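Local coordinates for protein putative transcription regulator (Lactobacillus plantarum WCFS1, PDB 3COL) that is a putative transcription regulator of the TetR family that probably binds DNA as a dimer through its N-terminal helix-turn-helix domain, at residues 22-27 against 107-112; 29-34 against 56-61; 16-21 against 34-39; 95-100 against 161-166. All coordinates share one frame; numbering follows the deposited sequence. Where two conformers were deposited one is given.

Contact 1. Residues 22-27 against 107-112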
loop_
_atom_site.group_PDB
_atom_site.type_symbol
_atom_site.label_atom_id
_atom_site.label_comp_id
_atom_site.label_asym_id
_atom_site.label_seq_id
_atom_site.Cartn_x
_atom_site.Cartn_y
_atom_site.Cartn_z
ATOM N N ILE A 22 6.062 -15.508 -9.498
ATOM C CA ILE A 22 7.370 -15.214 -8.890
ATOM C C ILE A 22 7.341 -13.884 -8.113
ATOM O O ILE A 22 7.797 -13.800 -6.958
ATOM C CB ILE A 22 8.504 -15.184 -9.972
ATOM C CG1 ILE A 22 8.704 -16.578 -10.583
ATOM C CG2 ILE A 22 9.819 -14.651 -9.367
ATOM C CD1 ILE A 22 9.525 -16.561 -11.901
ATOM N N ILE A 23 6.795 -12.851 -8.744
ATOM C CA ILE A 23 6.604 -11.570 -8.059
ATOM C C ILE A 23 5.861 -11.752 -6.725
ATOM O O ILE A 23 6.274 -11.204 -5.706
ATOM C CB ILE A 23 5.909 -10.513 -8.985
ATOM C CG1 ILE A 23 6.844 -10.168 -10.173
ATOM C CG2 ILE A 23 5.498 -9.237 -8.195
ATOM C CD1 ILE A 23 6.257 -9.191 -11.202
ATOM N N LEU A 24 4.777 -12.536 -6.722
ATOM C CA LEU A 24 4.008 -12.731 -5.495
ATOM C C LEU A 24 4.819 -13.477 -4.435
ATOM O O LEU A 24 4.737 -13.145 -3.256
ATOM C CB LEU A 24 2.688 -13.441 -5.779
ATOM C CG LEU A 24 1.646 -12.659 -6.586
ATOM C CD1 LEU A 24 0.464 -13.561 -6.896
ATOM C CD2 LEU A 24 1.174 -11.426 -5.822
ATOM N N ALA A 25 5.606 -14.466 -4.862
ATOM C CA ALA A 25 6.431 -15.286 -3.956
ATOM C C ALA A 25 7.761 -14.622 -3.538
ATOM O O ALA A 25 8.157 -14.714 -2.378
ATOM C CB ALA A 25 6.708 -16.669 -4.573
ATOM N N GLU A 26 8.459 -13.987 -4.483
ATOM C CA GLU A 26 9.793 -13.444 -4.174
ATOM C C GLU A 26 9.984 -11.955 -4.457
ATOM O O GLU A 26 11.092 -11.435 -4.283
ATOM C CB GLU A 26 10.896 -14.228 -4.874
ATOM C CG GLU A 26 10.771 -15.735 -4.819
ATOM C CD GLU A 26 11.779 -16.399 -5.737
ATOM O OE1 GLU A 26 11.391 -17.292 -6.529
ATOM O OE2 GLU A 26 12.965 -16.005 -5.681
ATOM N N GLY A 27 8.916 -11.267 -4.860
ATOM C CA GLY A 27 9.044 -9.893 -5.325
ATOM C C GLY A 27 9.692 -9.797 -6.703
ATOM O O GLY A 27 10.175 -10.798 -7.255
ATOM N N LEU A 107 -3.635 -5.707 -7.671
ATOM C CA LEU A 107 -3.128 -4.525 -7.019
ATOM C C LEU A 107 -1.867 -4.843 -6.244
ATOM O O LEU A 107 -0.945 -4.041 -6.197
ATOM C CB LEU A 107 -4.219 -3.913 -6.120
ATOM C CG LEU A 107 -5.118 -2.840 -6.749
ATOM C CD1 LEU A 107 -5.842 -3.369 -7.899
ATOM C CD2 LEU A 107 -6.139 -2.278 -5.724
ATOM N N THR A 108 -1.809 -6.034 -5.655
ATOM C CA THR A 108 -0.609 -6.473 -4.942
ATOM C C THR A 108 0.582 -6.522 -5.901
ATOM O O THR A 108 1.679 -6.034 -5.562
ATOM C CB THR A 108 -0.816 -7.870 -4.291
ATOM O OG1 THR A 108 -1.855 -7.782 -3.305
ATOM C CG2 THR A 108 0.493 -8.385 -3.617
ATOM N N ILE A 109 0.364 -7.084 -7.096
ATOM C CA ILE A 109 1.437 -7.233 -8.083
ATOM C C ILE A 109 1.955 -5.857 -8.515
ATOM O O ILE A 109 3.170 -5.636 -8.525
ATOM C CB ILE A 109 0.955 -8.037 -9.315
ATOM C CG1 ILE A 109 0.792 -9.535 -8.969
ATOM C CG2 ILE A 109 1.907 -7.850 -10.540
ATOM C CD1 ILE A 109 -0.171 -10.251 -9.905
ATOM N N ILE A 110 1.020 -4.970 -8.891
ATOM C CA ILE A 110 1.303 -3.580 -9.298
ATOM C C ILE A 110 2.107 -2.869 -8.209
ATOM O O ILE A 110 3.139 -2.269 -8.481
ATOM C CB ILE A 110 0.000 -2.788 -9.586
ATOM C CG1 ILE A 110 -0.702 -3.313 -10.860
ATOM C CG2 ILE A 110 0.254 -1.223 -9.710
ATOM C CD1 ILE A 110 -2.140 -2.856 -11.004
ATOM N N GLN A 111 1.611 -2.945 -6.973
ATOM C CA GLN A 111 2.226 -2.265 -5.856
ATOM C C GLN A 111 3.660 -2.731 -5.674
ATOM O O GLN A 111 4.581 -1.912 -5.460
ATOM C CB GLN A 111 1.394 -2.509 -4.593
ATOM C CG GLN A 111 2.123 -2.125 -3.307
ATOM C CD GLN A 111 1.148 -1.792 -2.207
ATOM O OE1 GLN A 111 0.595 -2.690 -1.551
ATOM N NE2 GLN A 111 0.919 -0.495 -1.994
ATOM N N GLN A 112 3.869 -4.042 -5.760
ATOM C CA GLN A 112 5.214 -4.611 -5.629
ATOM C C GLN A 112 6.168 -4.126 -6.711
ATOM O O GLN A 112 7.316 -3.786 -6.418
ATOM C CB GLN A 112 5.171 -6.142 -5.660
ATOM C CG GLN A 112 5.105 -6.800 -4.296
ATOM C CD GLN A 112 4.841 -8.286 -4.388
ATOM O OE1 GLN A 112 3.852 -8.716 -4.988
ATOM N NE2 GLN A 112 5.706 -9.082 -3.773
#
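Ile23 and Leu24 meet Ile109 and Gln112 where helix segments 22-26 and 107-112 cross at 71°, with their axes 9.8 Å apart. Leu24 carries the apolar part of the contact. Its CG stands anti to the carbonyl carbon (chi1 -68°), and the CD2 branch reaches the facing helix. There CD2 lies 3.7 Å from Ile109 CG1. The same methyl of Leu24 sits 3.8 Å from Thr108 CG2. Gln112 was deposited in two conformers, so the details of its amide are uncertain. In one of them the amide lies beside the last turn of helix 11-26, and Gln112 NE2 is 2.9 Å from Ile23 O. The side chains of Ile23 and Gln112 run alongside one another in opposite senses, with Ile23 CG2 3.6 Å from Gln112 OE1. Ile23 O accepts the backbone N-H of Gly27, the residue with positive phi that follows the helix. Helix 54-67 packs on Ile109 through Val61 and Glu65. Thr108 OG1 bonds to His164 NE2 of helix 152-171. The contact thus joins the first helix of the probable DNA-binding domain to helix 106-117 of the larger helical domain.

Contact 2. Residues 29-34 against 56-61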
loop_
_atom_site.group_PDB
_atom_site.type_symbol
_atom_site.label_atom_id
_atom_site.label_comp_id
_atom_site.label_asym_id
_atom_site.label_seq_id
_atom_site.Cartn_x
_atom_site.Cartn_y
_atom_site.Cartn_z
ATOM N N ALA A 29 12.487 -8.598 -7.701
ATOM C CA ALA A 29 13.894 -9.008 -7.684
ATOM C C ALA A 29 14.084 -10.519 -7.914
ATOM O O ALA A 29 15.126 -10.943 -8.405
ATOM C CB ALA A 29 14.564 -8.548 -6.392
ATOM N N GLY A 30 13.070 -11.319 -7.593
ATOM C CA GLY A 30 13.153 -12.760 -7.791
ATOM C C GLY A 30 12.978 -13.206 -9.241
ATOM O O GLY A 30 13.270 -14.345 -9.568
ATOM N N VAL A 31 12.492 -12.328 -10.114
ATOM C CA VAL A 31 12.273 -12.692 -11.520
ATOM C C VAL A 31 13.606 -12.900 -12.291
ATOM O O VAL A 31 14.517 -12.074 -12.191
ATOM C CB VAL A 31 11.374 -11.642 -12.235
ATOM C CG1 VAL A 31 11.241 -11.924 -13.737
ATOM C CG2 VAL A 31 9.967 -11.572 -11.578
ATOM N N SER A 32 13.717 -14.013 -13.026
ATOM C CA SER A 32 14.809 -14.228 -13.970
ATOM C C SER A 32 14.259 -15.019 -15.146
ATOM O O SER A 32 13.268 -15.728 -15.008
ATOM C CB SER A 32 15.975 -14.957 -13.304
ATOM O OG SER A 32 15.726 -16.355 -13.195
ATOM N N THR A 33 14.859 -14.871 -16.308
ATOM C CA THR A 33 14.458 -15.666 -17.481
ATOM C C THR A 33 14.560 -17.178 -17.181
ATOM O O THR A 33 13.669 -17.960 -17.553
ATOM C CB THR A 33 15.304 -15.278 -18.709
ATOM O OG1 THR A 33 15.117 -13.869 -18.964
ATOM C CG2 THR A 33 14.897 -16.091 -19.967
ATOM N N THR A 34 15.620 -17.580 -16.485
ATOM C CA THR A 34 15.820 -18.997 -16.142
ATOM C C THR A 34 14.666 -19.537 -15.291
ATOM O O THR A 34 14.080 -20.581 -15.611
ATOM C CB THR A 34 17.149 -19.219 -15.395
ATOM O OG1 THR A 34 18.233 -18.961 -16.304
ATOM C CG2 THR A 34 17.252 -20.629 -14.923
ATOM N N ALA A 56 12.142 -6.554 -19.201
ATOM C CA ALA A 56 11.046 -6.744 -20.155
ATOM C C ALA A 56 9.947 -7.681 -19.595
ATOM O O ALA A 56 8.756 -7.444 -19.816
ATOM C CB ALA A 56 11.585 -7.251 -21.513
ATOM N N LEU A 57 10.342 -8.734 -18.881
ATOM C CA LEU A 57 9.364 -9.664 -18.259
ATOM C C LEU A 57 8.470 -8.925 -17.225
ATOM O O LEU A 57 7.253 -9.051 -17.243
ATOM C CB LEU A 57 10.059 -10.840 -17.566
ATOM C CG LEU A 57 10.790 -11.852 -18.450
ATOM C CD1 LEU A 57 11.736 -12.742 -17.635
ATOM C CD2 LEU A 57 9.776 -12.706 -19.249
ATOM N N ILE A 58 9.108 -8.147 -16.362
ATOM C CA ILE A 58 8.435 -7.360 -15.312
ATOM C C ILE A 58 7.522 -6.272 -15.943
ATOM O O ILE A 58 6.356 -6.099 -15.526
ATOM C CB ILE A 58 9.507 -6.711 -14.373
ATOM C CG1 ILE A 58 10.208 -7.795 -13.506
ATOM C CG2 ILE A 58 8.892 -5.615 -13.494
ATOM C CD1 ILE A 58 11.614 -7.339 -12.937
ATOM N N ASP A 59 8.060 -5.530 -16.907
ATOM C CA ASP A 59 7.334 -4.440 -17.518
ATOM C C ASP A 59 6.064 -4.967 -18.174
ATOM O O ASP A 59 5.048 -4.297 -18.160
ATOM C CB ASP A 59 8.173 -3.704 -18.572
ATOM C CG ASP A 59 9.301 -2.867 -17.964
ATOM O OD1 ASP A 59 9.366 -2.757 -16.715
ATOM O OD2 ASP A 59 10.133 -2.340 -18.744
ATOM N N SER A 60 6.156 -6.169 -18.769
ATOM C CA SER A 60 5.016 -6.805 -19.452
ATOM C C SER A 60 3.882 -7.122 -18.473
ATOM O O SER A 60 2.708 -6.824 -18.734
ATOM C CB SER A 60 5.461 -8.056 -20.204
ATOM O OG SER A 60 4.349 -8.704 -20.815
ATOM N N VAL A 61 4.235 -7.700 -17.335
ATOM C CA VAL A 61 3.257 -7.956 -16.286
ATOM C C VAL A 61 2.706 -6.653 -15.676
ATOM O O VAL A 61 1.501 -6.552 -15.389
ATOM C CB VAL A 61 3.815 -8.905 -15.191
ATOM C CG1 VAL A 61 2.830 -9.017 -14.024
ATOM C CG2 VAL A 61 4.139 -10.294 -15.820
#
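Ser32 OG accepts a hydrogen bond from the backbone N of Lys35 and so caps the start of helix 33-40, while the carbonyl carbon of Ser32 rests 4.2 Å from Leu57 CD1. Val31 and Thr33, on either side of this N-cap in sequence, both touch Leu57. Leu57 is the main partner on helix 54-67. Its CG is anti to the carbonyl carbon (chi1 -68°), and CD1 is the branch that comes closest. Leu57 CD1 is 4.0 Å from Val31 CG1. The same methyl is 3.8 Å from Thr33 OG1, and the side chains of Thr33 and Leu57 cross at about a right angle. The next residue, Ile58, swings its end closer than its CB direction alone would suggest. Ile58 CG1 comes to 4.2 Å from Val31 CB, so Val31 sits against two consecutive residues of the helix. Val31 also touches Ile23 of helix 11-26, and Leu57 touches Val19 and Ile15 of the same helix. Val47 of helix 44-48 meets both Thr33 and Leu57. The contact is therefore part of the small hydrophobic core of the TetR-type DNA-binding domain. No hydrogen bond crosses between the two segments. The Ser32 cap bonds to Lys35 within helix 33-40 and does not bridge them. They meet by van der Waals packing, mainly of apolar side chains, with Thr33 OG1 against a methyl.

Contact 3. Residues 16-21 against 34-39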
loop_
_atom_site.group_PDB
_atom_site.type_symbol
_atom_site.label_atom_id
_atom_site.label_comp_id
_atom_site.label_asym_id
_atom_site.label_seq_id
_atom_site.Cartn_x
_atom_site.Cartn_y
_atom_site.Cartn_z
ATOM N N GLN A 16 3.817 -14.596 -18.786
ATOM C CA GLN A 16 3.354 -13.556 -17.893
ATOM C C GLN A 16 2.785 -14.113 -16.572
ATOM O O GLN A 16 3.049 -13.575 -15.500
ATOM C CB GLN A 16 2.289 -12.734 -18.601
ATOM C CG GLN A 16 2.801 -11.927 -19.782
ATOM C CD GLN A 16 1.655 -11.245 -20.519
ATOM O OE1 GLN A 16 0.669 -11.875 -20.867
ATOM N NE2 GLN A 16 1.776 -9.956 -20.732
ATOM N N ASP A 17 2.016 -15.196 -16.652
ATOM C CA ASP A 17 1.499 -15.846 -15.439
ATOM C C ASP A 17 2.638 -16.311 -14.545
ATOM O O ASP A 17 2.581 -16.133 -13.328
ATOM C CB ASP A 17 0.600 -17.019 -15.787
ATOM C CG ASP A 17 -0.744 -16.584 -16.304
ATOM O OD1 ASP A 17 -1.058 -15.360 -16.255
ATOM O OD2 ASP A 17 -1.504 -17.472 -16.733
ATOM N N ALA A 18 3.666 -16.902 -15.147
ATOM C CA ALA A 18 4.871 -17.321 -14.395
ATOM C C ALA A 18 5.607 -16.147 -13.686
ATOM O O ALA A 18 5.950 -16.244 -12.515
ATOM C CB ALA A 18 5.813 -18.037 -15.315
ATOM N N VAL A 19 5.839 -15.043 -14.405
ATOM C CA VAL A 19 6.420 -13.814 -13.821
ATOM C C VAL A 19 5.573 -13.336 -12.647
ATOM O O VAL A 19 6.112 -12.973 -11.610
ATOM C CB VAL A 19 6.555 -12.666 -14.888
ATOM C CG1 VAL A 19 7.042 -11.328 -14.266
ATOM C CG2 VAL A 19 7.501 -13.094 -16.031
ATOM N N ALA A 20 4.245 -13.322 -12.812
ATOM C CA ALA A 20 3.362 -12.789 -11.802
ATOM C C ALA A 20 3.424 -13.630 -10.513
ATOM O O ALA A 20 3.430 -13.076 -9.401
ATOM C CB ALA A 20 1.938 -12.668 -12.349
ATOM N N ALA A 21 3.494 -14.957 -10.669
ATOM C CA ALA A 21 3.669 -15.879 -9.534
ATOM C C ALA A 21 4.964 -15.657 -8.771
ATOM O O ALA A 21 4.979 -15.658 -7.555
ATOM C CB ALA A 21 3.568 -17.359 -10.001
ATOM N N THR A 34 15.620 -17.580 -16.485
ATOM C CA THR A 34 15.820 -18.997 -16.142
ATOM C C THR A 34 14.666 -19.537 -15.291
ATOM O O THR A 34 14.080 -20.581 -15.611
ATOM C CB THR A 34 17.149 -19.219 -15.395
ATOM O OG1 THR A 34 18.233 -18.961 -16.304
ATOM C CG2 THR A 34 17.252 -20.629 -14.923
ATOM N N LYS A 35 14.361 -18.820 -14.209
ATOM C CA LYS A 35 13.281 -19.195 -13.298
ATOM C C LYS A 35 11.932 -19.220 -14.047
ATOM O O LYS A 35 11.103 -20.131 -13.854
ATOM C CB LYS A 35 13.251 -18.200 -12.135
ATOM C CG LYS A 35 12.877 -18.795 -10.792
ATOM C CD LYS A 35 12.756 -17.696 -9.719
ATOM C CE LYS A 35 14.098 -17.457 -9.026
ATOM N NZ LYS A 35 13.926 -16.493 -7.885
ATOM N N VAL A 36 11.708 -18.239 -14.909
ATOM C CA VAL A 36 10.442 -18.158 -15.660
ATOM C C VAL A 36 10.316 -19.373 -16.576
ATOM O O VAL A 36 9.277 -20.032 -16.611
ATOM C CB VAL A 36 10.315 -16.783 -16.445
ATOM C CG1 VAL A 36 9.275 -16.844 -17.600
ATOM C CG2 VAL A 36 9.988 -15.678 -15.488
ATOM N N ALA A 37 11.393 -19.689 -17.288
ATOM C CA ALA A 37 11.423 -20.808 -18.205
ATOM C C ALA A 37 11.159 -22.133 -17.491
ATOM O O ALA A 37 10.436 -22.965 -18.018
ATOM C CB ALA A 37 12.756 -20.846 -18.959
ATOM N N LYS A 38 11.756 -22.324 -16.307
ATOM C CA LYS A 38 11.553 -23.533 -15.509
ATOM C C LYS A 38 10.085 -23.688 -15.072
ATOM O O LYS A 38 9.510 -24.765 -15.167
ATOM C CB LYS A 38 12.504 -23.549 -14.295
ATOM N N ARG A 39 9.471 -22.589 -14.645
ATOM C CA ARG A 39 8.057 -22.589 -14.299
ATOM C C ARG A 39 7.110 -22.949 -15.460
ATOM O O ARG A 39 6.160 -23.718 -15.276
ATOM C CB ARG A 39 7.655 -21.238 -13.715
ATOM C CG ARG A 39 7.883 -21.141 -12.225
ATOM C CD ARG A 39 7.478 -19.762 -11.728
ATOM N NE ARG A 39 7.554 -19.677 -10.271
ATOM C CZ ARG A 39 6.565 -19.979 -9.438
ATOM N NH1 ARG A 39 5.390 -20.416 -9.891
ATOM N NH2 ARG A 39 6.766 -19.839 -8.138
#
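In Val19 and Val36, CG1 is anti to the backbone N (chi1 175° and 160°), which sets CG2 anti to the carbonyl carbon in each, and the two CG2 methyls, Val19 CG2 and Val36 CG2, meet at 3.6 Å. The pair lies in the helix-turn-helix domain of the TetR family, where helix 11-26 packs on helix 33-40. The two segments cross at 117°, with their axes 9.0 Å apart. Ala18 stands at the nearest approach of the backbones, its CA 5.8 Å from that of Val36. The small side chain of Ala18 suits this closeness. Its CB lies 4.3 Å from Val36 CG1 and 4.0 Å from Arg39 CB. The CB of Val19 points away from the other helix, yet its CG2 still reaches Val36. The valine pair is buried against neighbours: Val61 of helix 54-67 meets Val19, while Ile15 and Ile22 of helix 11-26 touch Val36. Arg39 makes the outer edge of the contact. Its chain is extended from CG to NE and lies against helix 11-26. The aliphatic part passes the backbone, with Arg39 CD 3.9 Å from Ala18 O. Ile22 adds a further apolar contact to this arginine. At the tip, the methyl of Ala21 lies over one face of the flat guanidinium, and Ala21 CB is 3.6 Å from Arg39 NH1.

Contact 4. Residues 95-100 against 161-166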
loop_
_atom_site.group_PDB
_atom_site.type_symbol
_atom_site.label_atom_id
_atom_site.label_comp_id
_atom_site.label_asym_id
_atom_site.label_seq_id
_atom_site.Cartn_x
_atom_site.Cartn_y
_atom_site.Cartn_z
ATOM N N GLN A 95 -15.411 1.080 -10.572
ATOM C CA GLN A 95 -14.638 0.187 -11.456
ATOM C C GLN A 95 -13.357 -0.390 -10.795
ATOM O O GLN A 95 -13.117 -1.598 -10.845
ATOM C CB GLN A 95 -14.302 0.909 -12.775
ATOM C CG GLN A 95 -13.559 0.055 -13.823
ATOM C CD GLN A 95 -14.180 -1.337 -14.052
ATOM O OE1 GLN A 95 -15.408 -1.510 -14.051
ATOM N NE2 GLN A 95 -13.317 -2.333 -14.267
ATOM N N VAL A 96 -12.542 0.451 -10.168
ATOM C CA VAL A 96 -11.316 -0.049 -9.457
ATOM C C VAL A 96 -11.718 -1.109 -8.427
ATOM O O VAL A 96 -11.106 -2.162 -8.325
ATOM C CB VAL A 96 -10.509 1.111 -8.793
ATOM C CG1 VAL A 96 -9.253 0.568 -8.003
ATOM C CG2 VAL A 96 -10.083 2.154 -9.798
ATOM N N TYR A 97 -12.775 -0.821 -7.680
ATOM C CA TYR A 97 -13.348 -1.728 -6.683
ATOM C C TYR A 97 -13.763 -3.067 -7.273
ATOM O O TYR A 97 -13.306 -4.118 -6.798
ATOM C CB TYR A 97 -14.528 -1.032 -5.986
ATOM C CG TYR A 97 -15.262 -1.827 -4.944
ATOM C CD1 TYR A 97 -14.885 -1.775 -3.600
ATOM C CD2 TYR A 97 -16.378 -2.615 -5.303
ATOM C CE1 TYR A 97 -15.599 -2.527 -2.617
ATOM C CE2 TYR A 97 -17.104 -3.354 -4.341
ATOM C CZ TYR A 97 -16.704 -3.304 -3.001
ATOM O OH TYR A 97 -17.403 -4.052 -2.056
ATOM N N ASP A 98 -14.600 -3.040 -8.314
ATOM C CA ASP A 98 -15.031 -4.292 -8.974
ATOM C C ASP A 98 -13.829 -5.031 -9.536
ATOM O O ASP A 98 -13.714 -6.261 -9.360
ATOM C CB ASP A 98 -15.999 -4.021 -10.129
ATOM C CG ASP A 98 -17.360 -3.490 -9.668
ATOM O OD1 ASP A 98 -17.742 -3.679 -8.490
ATOM O OD2 ASP A 98 -18.062 -2.913 -10.527
ATOM N N TYR A 99 -12.971 -4.286 -10.243
ATOM C CA TYR A 99 -11.745 -4.845 -10.830
ATOM C C TYR A 99 -10.895 -5.582 -9.803
ATOM O O TYR A 99 -10.481 -6.712 -10.027
ATOM C CB TYR A 99 -10.870 -3.795 -11.535
ATOM C CG TYR A 99 -9.567 -4.439 -11.944
ATOM C CD1 TYR A 99 -9.529 -5.348 -13.016
ATOM C CD2 TYR A 99 -8.398 -4.232 -11.215
ATOM C CE1 TYR A 99 -8.365 -5.973 -13.364
ATOM C CE2 TYR A 99 -7.223 -4.870 -11.560
ATOM C CZ TYR A 99 -7.216 -5.732 -12.632
ATOM O OH TYR A 99 -6.053 -6.382 -12.992
ATOM N N SER A 100 -10.630 -4.920 -8.679
ATOM C CA SER A 100 -9.801 -5.498 -7.652
ATOM C C SER A 100 -10.391 -6.777 -7.038
ATOM O O SER A 100 -9.673 -7.747 -6.833
ATOM C CB SER A 100 -9.471 -4.452 -6.572
ATOM O OG SER A 100 -8.563 -4.990 -5.598
ATOM N N SER A 161 -5.318 2.240 -1.926
ATOM C CA SER A 161 -4.930 1.586 -0.657
ATOM C C SER A 161 -6.110 0.969 0.083
ATOM O O SER A 161 -6.018 -0.156 0.564
ATOM C CB SER A 161 -4.163 2.539 0.248
ATOM O OG SER A 161 -4.002 1.980 1.534
ATOM N N THR A 162 -7.222 1.697 0.131
ATOM C CA THR A 162 -8.475 1.231 0.773
ATOM C C THR A 162 -9.049 -0.001 0.047
ATOM O O THR A 162 -9.408 -0.967 0.695
ATOM C CB THR A 162 -9.554 2.344 0.817
ATOM O OG1 THR A 162 -9.021 3.470 1.535
ATOM C CG2 THR A 162 -10.865 1.885 1.505
ATOM N N ILE A 163 -9.124 0.062 -1.287
ATOM C CA ILE A 163 -9.579 -1.073 -2.064
ATOM C C ILE A 163 -8.617 -2.247 -1.950
ATOM O O ILE A 163 -9.039 -3.395 -1.851
ATOM C CB ILE A 163 -9.852 -0.662 -3.534
ATOM C CG1 ILE A 163 -11.097 0.251 -3.577
ATOM C CG2 ILE A 163 -9.975 -1.893 -4.430
ATOM C CD1 ILE A 163 -11.307 0.998 -4.938
ATOM N N HIS A 164 -7.316 -1.972 -1.956
ATOM C CA HIS A 164 -6.375 -3.059 -1.854
ATOM C C HIS A 164 -6.505 -3.801 -0.511
ATOM O O HIS A 164 -6.572 -5.010 -0.506
ATOM C CB HIS A 164 -4.945 -2.571 -2.090
ATOM C CG HIS A 164 -3.958 -3.679 -2.193
ATOM N ND1 HIS A 164 -2.638 -3.531 -1.849
ATOM C CD2 HIS A 164 -4.099 -4.962 -2.593
ATOM C CE1 HIS A 164 -2.007 -4.681 -2.024
ATOM N NE2 HIS A 164 -2.872 -5.562 -2.471
ATOM N N THR A 165 -6.540 -3.065 0.603
ATOM C CA THR A 165 -6.695 -3.634 1.948
ATOM C C THR A 165 -7.977 -4.469 2.053
ATOM O O THR A 165 -7.969 -5.585 2.568
ATOM C CB THR A 165 -6.674 -2.543 3.038
ATOM O OG1 THR A 165 -5.459 -1.774 2.944
ATOM C CG2 THR A 165 -6.726 -3.152 4.437
ATOM N N HIS A 166 -9.067 -3.922 1.548
ATOM C CA HIS A 166 -10.363 -4.595 1.559
ATOM C C HIS A 166 -10.259 -5.917 0.773
ATOM O O HIS A 166 -10.746 -6.944 1.211
ATOM C CB HIS A 166 -11.414 -3.623 0.969
ATOM C CG HIS A 166 -12.814 -4.170 0.920
ATOM N ND1 HIS A 166 -13.452 -4.709 2.021
ATOM C CD2 HIS A 166 -13.714 -4.214 -0.091
ATOM C CE1 HIS A 166 -14.678 -5.078 1.683
ATOM N NE2 HIS A 166 -14.860 -4.792 0.408
HETATM O O HOH W 1 -17.458 -5.958 -0.550
#
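Tyr97 reaches from helix 85-102 to Ile163 and His166 of helix 152-171, and its side chain can be followed outward. CB packs 3.9 Å from Ile163 CD1. CG is anti to the backbone N, and the ring then presents an edge to Ile163, with Ile163 CG1 near its plane. Further out, Tyr97 CE1 lies 3.6 Å from His166 CD2. The two rings meet rim to rim, with planes 18° apart and neither over the face of the other. At the tip, a water sits beside Tyr97 OH, at a distance too short to be trusted in detail. The same water lies in the plane of the imidazole, and its O is 3.0 Å from His166 NE2, a hydrogen bond. The other imidazole nitrogen, ND1, bonds to Tyr175 OH, so the histidine ring is held at both nitrogens. An alanine in place of Tyr97 would probably open a gap beside His166 and leave Phe182, which meets the Tyr97 ring edge-to-face, without its aromatic partner. Ile163 fills the centre of the contact. Its CD1 lies 3.7 Å from Val96 CG1, and its CG2 is tight against Ser100 CB at 3.4 Å. Ser100 OG is turned to Thr167 OG1, its hydrogen-bond partner. Leu154 of the second subunit packs on His166. Two helices running 26° from parallel, with a buried apolar centre, fit the all-helical C-terminal domain of TetR regulators, which in relatives carries effector binding and dimerisation.

Overall arrangement
Contacts 2 and 3 share Thr34 and lie within the probable DNA-binding domain, their centres about 8 Å apart. A probable hydrogen bond between Ser60 OG and Gln16 NE2 also ties them together. Contact 1 uses the end of the same first helix and joins this domain to helix 106-117. Its centre is about 11 Å from that of contact 2 and about 13 Å from that of contact 3. Contact 4 lies in the larger domain, about 25 Å from contact 2 between centres. Helix 106-117 links it to contact 1, and the two centres are about 16 Å apart. Contact 1 is thus the one of the four that spans the two domains. A glycerol, probably from crystallisation, lies about 5 Å from the Gln112 side chain of contact 1.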